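PDB 3SVT: short-chain type dehydrogenase/reductase, which is probably an oxidoreductase of the short-chain dehydrogenase/reductase family that probably uses NAD as its cofactor. Local coordinates for residues G26-L31 / A36-V41; Y129-A134 / H173-A178; E68-T73 / A79-A84. All coordinates share one frame; numbering follows the deposited sequence.

In the fold
All three contacts lie in one Rossmann-type domain, on a parallel sheet and the helices that cover it. Contact 1 packs helix 22-33 against strand 37-42. Strand 64-69 runs beside that strand, so contact 3 adjoins contact 1: their centres are 15 Å apart, and M39 CE lies 3.7 Å from A84 CB. Contact 3 in turn borders contact 2, centre to centre 16 Å, where Y129 CD2 comes within 3.3 Å of the carbonyl I72 O. Contacts 1 and 2 do not touch; their nearest atoms are about 6 Å apart. In related enzymes the loops that follow strands 37-42 and 64-69 border the adenosine part of the cofactor.

Contact 1: G26-L31 / A36-V41; sequences GVAAGL and ASVMIV
V38 divides its two methyl groups between A28 and L31, which lie three residues, just under a turn, apart on the side of helix 22-33 that faces the strand. With CG1 anti to the backbone N (chi1 -179°), the other methyl, CG2, lies beside that nitrogen and meets L31 CB at 3.6 Å. CG1 sits more loosely near the A28 methyl, 4.2 Å from A28 CB. On the strand I40 points the same way, and its branch methyl CG2, rather than its longer CG1-CD1 arm, makes the touch, 3.6 Å from A28 CB. The small A28 is thus met by V38 and I40 together. L31 uses its root, CB, which also lies 3.9 Å from A36 CB.

At this end the backbones close in. A36 N donates to L31 O over 2.9 Å with an N-H...O angle of 156°, the donor tilted from the carbonyl plane, so the chain leaving the helix is held where it turns into the strand. The axes of segments 26-31 and 37-41 run nearly antiparallel, 162° apart. Around this apolar layer, F9 lies against L31 and A36, while V16 of strand 13-17 lies beside V38. The arrangement is the second half of the first beta-alpha-beta crossover of a Rossmann fold: strand 13-17, helix 22-33, then the neighbouring parallel strand 37-42.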
# COMPACT_ATOMS: atom_id res chain seq x y z
N GLY B 26 -1.66 22.03 -20.29
CA GLY B 26 -3.01 21.48 -20.37
C GLY B 26 -3.86 21.82 -19.15
O GLY B 26 -5.04 22.09 -19.27
N VAL B 27 -3.26 21.78 -17.97
CA VAL B 27 -4.00 22.08 -16.77
C VAL B 27 -4.40 23.57 -16.74
O VAL B 27 -5.54 23.92 -16.41
CB VAL B 27 -3.18 21.71 -15.49
CG1 VAL B 27 -3.84 22.29 -14.27
CG2 VAL B 27 -3.01 20.17 -15.37
N ALA B 28 -3.43 24.41 -17.11
CA ALA B 28 -3.63 25.84 -17.23
C ALA B 28 -4.71 26.16 -18.28
O ALA B 28 -5.59 27.00 -18.06
CB ALA B 28 -2.29 26.52 -17.59
N ALA B 29 -4.63 25.46 -19.41
CA ALA B 29 -5.61 25.63 -20.48
C ALA B 29 -7.01 25.36 -19.95
O ALA B 29 -7.93 26.16 -20.14
CB ALA B 29 -5.30 24.70 -21.64
N GLY B 30 -7.16 24.20 -19.32
CA GLY B 30 -8.43 23.80 -18.72
C GLY B 30 -9.03 24.83 -17.78
O GLY B 30 -10.22 25.16 -17.86
N LEU B 31 -8.21 25.34 -16.88
CA LEU B 31 -8.68 26.31 -15.86
C LEU B 31 -9.08 27.64 -16.47
O LEU B 31 -10.14 28.21 -16.13
CB LEU B 31 -7.59 26.53 -14.81
CG LEU B 31 -7.36 25.34 -13.86
CD1 LEU B 31 -6.09 25.52 -13.01
CD2 LEU B 31 -8.55 25.12 -12.95
N ALA B 36 -11.21 30.62 -14.87
CA ALA B 36 -10.25 30.88 -13.79
C ALA B 36 -9.14 31.86 -14.20
O ALA B 36 -8.84 32.03 -15.40
CB ALA B 36 -9.61 29.57 -13.30
N SER B 37 -8.54 32.48 -13.18
CA SER B 37 -7.27 33.18 -13.30
C SER B 37 -6.12 32.24 -12.95
O SER B 37 -6.10 31.62 -11.88
CB SER B 37 -7.23 34.40 -12.38
OG SER B 37 -8.12 35.39 -12.86
N VAL B 38 -5.17 32.13 -13.86
CA VAL B 38 -4.04 31.27 -13.67
C VAL B 38 -2.73 32.07 -13.82
O VAL B 38 -2.62 32.90 -14.72
CB VAL B 38 -4.05 30.14 -14.70
CG1 VAL B 38 -2.84 29.20 -14.46
CG2 VAL B 38 -5.37 29.36 -14.62
N MET B 39 -1.78 31.81 -12.93
CA MET B 39 -0.38 32.14 -13.15
C MET B 39 0.38 30.84 -13.41
O MET B 39 0.35 29.91 -12.57
CB MET B 39 0.23 32.86 -11.95
CG MET B 39 1.61 33.45 -12.25
SD MET B 39 2.41 34.21 -10.82
CE MET B 39 1.57 35.80 -10.81
N ILE B 40 1.02 30.77 -14.57
CA ILE B 40 1.95 29.69 -14.89
C ILE B 40 3.39 30.12 -14.60
O ILE B 40 3.81 31.20 -14.98
CB ILE B 40 1.86 29.22 -16.36
CG1 ILE B 40 2.00 30.40 -17.35
CG2 ILE B 40 0.54 28.47 -16.59
CD1 ILE B 40 2.05 29.96 -18.83
N VAL B 41 4.13 29.27 -13.92
CA VAL B 41 5.53 29.54 -13.66
C VAL B 41 6.35 28.39 -14.22
O VAL B 41 5.84 27.26 -14.38
CB VAL B 41 5.79 29.76 -12.17
CG1 VAL B 41 4.95 30.91 -11.63
CG2 VAL B 41 5.53 28.48 -11.37

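Contact 2: Y129-A134 / H173-A178; sequences YVLKHA and HLMQLA
Two leucines, L131 and L174, extend from facing helices because each has its CG anti to the backbone N, chi1 -179° and 175° respectively. They reach toward each other and meet tip to tip. L131 CD2 does most of the touching, 3.8 Å from L174 CG and the same distance from the L174 methyl CD1. The same CD2 then runs in over the A178 methyl, coming within 3.6 Å of A178 CB, while its sister CD1 stays a little farther off. L131 CD2 thus rests against both L174 and A178, one turn apart on helix 163-182.

M175 arrives differently. Its CB does not aim at the other helix, but the chain bends at both of its first two torsions and swings the terminal methyl back, so that M175 CE lies 4.2 Å from L131 CD2, flanking the leucine pair. All of these groups are apolar and buried. The two helix segments run almost parallel, 17° apart, with their axes 11.7 Å from each other, and across that distance L131 reaches L174, M175 and A178.

On the sheet side, F146 and V189 both touch L131 and M175. From the second subunit, I108 packs on L174, and K132 forms hydrogen bonds with V111 O and S113 OG of that subunit. The pair is consistent with the long helices that, in short-chain dehydrogenases, assemble with the same two of a neighbouring subunit into a four-helix dimer interface.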
# COMPACT_ATOMS: atom_id res chain seq x y z
N TYR B 129 9.33 23.77 -1.46
CA TYR B 129 9.22 25.24 -1.50
C TYR B 129 7.84 25.69 -2.00
O TYR B 129 7.21 26.58 -1.41
CB TYR B 129 10.32 25.90 -2.32
CG TYR B 129 11.73 25.48 -2.00
CD1 TYR B 129 12.12 25.16 -0.72
CD2 TYR B 129 12.68 25.41 -3.00
CE1 TYR B 129 13.41 24.78 -0.45
CE2 TYR B 129 13.95 25.03 -2.74
CZ TYR B 129 14.32 24.71 -1.47
OH TYR B 129 15.62 24.33 -1.22
N VAL B 130 7.38 25.07 -3.08
CA VAL B 130 6.08 25.41 -3.63
C VAL B 130 4.96 25.19 -2.61
O VAL B 130 4.11 26.06 -2.43
CB VAL B 130 5.79 24.65 -4.94
CG1 VAL B 130 4.35 24.86 -5.38
CG2 VAL B 130 6.74 25.16 -6.06
N LEU B 131 4.99 24.05 -1.94
CA LEU B 131 3.95 23.71 -0.97
C LEU B 131 4.01 24.61 0.29
O LEU B 131 2.98 25.10 0.74
CB LEU B 131 4.07 22.24 -0.58
CG LEU B 131 3.06 21.64 0.42
CD1 LEU B 131 1.67 21.35 -0.15
CD2 LEU B 131 3.63 20.39 0.98
N LYS B 132 5.21 24.80 0.84
CA LYS B 132 5.43 25.64 2.01
C LYS B 132 4.76 26.99 1.82
O LYS B 132 3.94 27.40 2.63
CB LYS B 132 6.94 25.83 2.22
CG LYS B 132 7.39 26.67 3.44
CD LYS B 132 8.89 26.65 3.54
CE LYS B 132 9.46 27.68 4.51
NZ LYS B 132 10.97 27.72 4.41
N HIS B 133 5.11 27.67 0.73
CA HIS B 133 4.68 29.04 0.54
C HIS B 133 3.25 29.15 0.04
O HIS B 133 2.49 30.05 0.46
CB HIS B 133 5.69 29.80 -0.33
CG HIS B 133 7.01 29.98 0.34
ND1 HIS B 133 7.24 30.99 1.25
CD2 HIS B 133 8.16 29.25 0.29
CE1 HIS B 133 8.47 30.89 1.71
NE2 HIS B 133 9.05 29.84 1.14
N ALA B 134 2.85 28.25 -0.85
CA ALA B 134 1.47 28.25 -1.33
C ALA B 134 0.50 27.96 -0.17
O ALA B 134 -0.55 28.61 -0.03
CB ALA B 134 1.30 27.21 -2.43
N HIS B 173 4.67 11.18 -0.41
CA HIS B 173 4.60 11.21 1.03
C HIS B 173 4.39 12.64 1.54
O HIS B 173 3.63 12.86 2.49
CB HIS B 173 5.84 10.58 1.68
CG HIS B 173 5.72 10.46 3.16
ND1 HIS B 173 5.22 9.32 3.77
CD2 HIS B 173 5.97 11.33 4.15
CE1 HIS B 173 5.18 9.52 5.07
NE2 HIS B 173 5.62 10.73 5.33
N LEU B 174 5.08 13.61 0.92
CA LEU B 174 4.97 15.01 1.35
C LEU B 174 3.54 15.54 1.18
O LEU B 174 3.05 16.30 2.03
CB LEU B 174 5.97 15.90 0.60
CG LEU B 174 5.92 17.41 0.84
CD1 LEU B 174 6.11 17.77 2.29
CD2 LEU B 174 7.01 18.04 -0.01
N MET B 175 2.85 15.13 0.11
CA MET B 175 1.45 15.49 -0.09
C MET B 175 0.58 14.94 1.04
O MET B 175 -0.27 15.66 1.62
CB MET B 175 0.91 14.97 -1.43
CG MET B 175 1.54 15.51 -2.72
SD MET B 175 1.56 17.29 -2.95
CE MET B 175 3.18 17.68 -2.25
N GLN B 176 0.80 13.67 1.37
CA GLN B 176 0.06 13.05 2.49
C GLN B 176 0.34 13.69 3.87
O GLN B 176 -0.60 13.98 4.62
CB GLN B 176 0.29 11.54 2.51
CG GLN B 176 -0.36 10.89 1.30
CD GLN B 176 -0.33 9.41 1.35
OE1 GLN B 176 0.72 8.83 1.62
NE2 GLN B 176 -1.48 8.78 1.10
N LEU B 177 1.62 13.97 4.17
CA LEU B 177 1.99 14.68 5.39
C LEU B 177 1.29 16.05 5.48
O LEU B 177 0.67 16.37 6.51
CB LEU B 177 3.49 14.88 5.43
CG LEU B 177 4.15 15.65 6.58
CD1 LEU B 177 3.78 15.02 7.92
CD2 LEU B 177 5.69 15.68 6.36
N ALA B 178 1.38 16.84 4.41
CA ALA B 178 0.75 18.15 4.35
C ALA B 178 -0.79 18.09 4.51
O ALA B 178 -1.41 18.93 5.21
CB ALA B 178 1.15 18.87 3.06

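Contact 3: E68-T73 / A79-A84; sequences EPTDIT and ARAVDA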
# COMPACT_ATOMS: atom_id res chain seq x y z
N GLU B 68 5.28 34.15 -14.60
CA GLU B 68 6.49 34.61 -13.93
C GLU B 68 7.56 33.54 -14.13
O GLU B 68 7.38 32.41 -13.71
CB GLU B 68 6.26 34.80 -12.43
CG GLU B 68 5.22 35.86 -12.01
CD GLU B 68 5.66 37.29 -12.23
OE1 GLU B 68 6.67 37.52 -12.94
OE2 GLU B 68 4.97 38.20 -11.71
N PRO B 69 8.67 33.88 -14.80
CA PRO B 69 9.80 32.93 -14.85
C PRO B 69 10.31 32.65 -13.44
O PRO B 69 10.46 33.57 -12.65
CB PRO B 69 10.86 33.66 -15.67
CG PRO B 69 10.22 34.87 -16.22
CD PRO B 69 9.01 35.18 -15.41
N THR B 70 10.53 31.37 -13.13
CA THR B 70 10.81 30.92 -11.77
C THR B 70 11.63 29.64 -11.85
O THR B 70 11.23 28.68 -12.50
CB THR B 70 9.51 30.58 -11.03
OG1 THR B 70 8.67 31.74 -10.90
CG2 THR B 70 9.78 30.00 -9.65
N ASP B 71 12.80 29.63 -11.22
CA ASP B 71 13.55 28.40 -11.04
C ASP B 71 13.21 27.89 -9.65
O ASP B 71 13.69 28.42 -8.64
CB ASP B 71 15.05 28.63 -11.18
CG ASP B 71 15.88 27.39 -10.83
OD1 ASP B 71 15.36 26.43 -10.24
OD2 ASP B 71 17.07 27.37 -11.16
N ILE B 72 12.38 26.86 -9.61
CA ILE B 72 11.82 26.37 -8.35
C ILE B 72 12.85 25.71 -7.44
O ILE B 72 12.50 25.35 -6.33
CB ILE B 72 10.61 25.35 -8.54
CG1 ILE B 72 11.08 24.08 -9.22
CG2 ILE B 72 9.44 25.97 -9.32
CD1 ILE B 72 10.17 22.88 -8.89
N THR B 73 14.10 25.54 -7.89
CA THR B 73 15.19 25.13 -6.99
C THR B 73 15.72 26.29 -6.14
O THR B 73 16.51 26.09 -5.22
CB THR B 73 16.36 24.40 -7.73
OG1 THR B 73 17.08 25.32 -8.58
CG2 THR B 73 15.82 23.22 -8.55
N ALA B 79 8.86 31.80 -3.61
CA ALA B 79 8.12 32.63 -2.66
C ALA B 79 7.57 33.89 -3.33
O ALA B 79 6.46 34.36 -3.03
CB ALA B 79 9.04 33.00 -1.46
N ARG B 80 8.36 34.46 -4.24
CA ARG B 80 7.96 35.70 -4.93
C ARG B 80 6.77 35.46 -5.85
O ARG B 80 5.85 36.27 -5.91
CB ARG B 80 9.09 36.25 -5.76
CG ARG B 80 10.11 37.03 -4.98
CD ARG B 80 10.89 37.90 -5.93
NE ARG B 80 12.31 37.98 -5.60
CZ ARG B 80 12.82 38.53 -4.49
NH1 ARG B 80 12.03 39.04 -3.55
NH2 ARG B 80 14.14 38.56 -4.33
N ALA B 81 6.83 34.35 -6.56
CA ALA B 81 5.78 33.93 -7.46
C ALA B 81 4.50 33.68 -6.71
O ALA B 81 3.42 34.01 -7.18
CB ALA B 81 6.23 32.67 -8.21
N VAL B 82 4.60 33.07 -5.53
CA VAL B 82 3.42 32.83 -4.72
C VAL B 82 2.82 34.16 -4.20
O VAL B 82 1.63 34.30 -4.15
CB VAL B 82 3.71 31.88 -3.56
CG1 VAL B 82 2.54 31.83 -2.62
CG2 VAL B 82 4.07 30.45 -4.10
N ASP B 83 3.66 35.10 -3.79
CA ASP B 83 3.20 36.46 -3.41
C ASP B 83 2.42 37.11 -4.55
O ASP B 83 1.35 37.66 -4.35
CB ASP B 83 4.37 37.39 -3.09
CG ASP B 83 5.18 36.95 -1.88
OD1 ASP B 83 4.65 36.21 -1.04
OD2 ASP B 83 6.35 37.38 -1.76
N ALA B 84 2.99 37.05 -5.73
CA ALA B 84 2.41 37.69 -6.90
C ALA B 84 1.06 37.10 -7.26
O ALA B 84 0.12 37.82 -7.51
CB ALA B 84 3.34 37.56 -8.07
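D71 OD1 takes two bonds from one residue, T73. The hydroxyl T73 OG1 donates to it over 2.6 Å, on the syn side of the carboxylate, and the amide T73 N donates over 2.8 Å from the anti side, with an N-H...O angle of 152°. Both donors are tilted out of the carboxylate plane and come from the same face, so the oxygen is gripped twice and the carboxylate's rotation is restrained. The amide bond makes an Asx turn in the loop that follows the strand. At the start of the turn, D71 N also bonds to E77 OE1 of helix 75-89.

The touch with segment 79-84 lies farther back, on the strand side, and is light. T70 OG1 faces the A81 methyl, 3.7 Å from A81 CB. E68 CG lies beside the backbone N (chi1 -62°), and the chain bends again at chi2, -72°, which folds the acid round so that OE2 lies alongside the A84 methyl, 4.0 Å from A84 CB. A81 and A84 sit nearly one turn apart on the helix and present their methyl groups to the strand side, consistent with the close approach; the backbones are nearest at E68 and A81, with their CA atoms 6.5 Å apart. E68 OE2 has a weak, long ion pair with R66 NH2 as a further partner.

In the fold, strand 64-69 turns through this loop and returns as helix 75-89, which lies against the sheet. V41 of strand 37-42 packs on T70 and A81, and on the other flank helix 113-140 comes up, with L122 against I72 and T73, and H133 against A79.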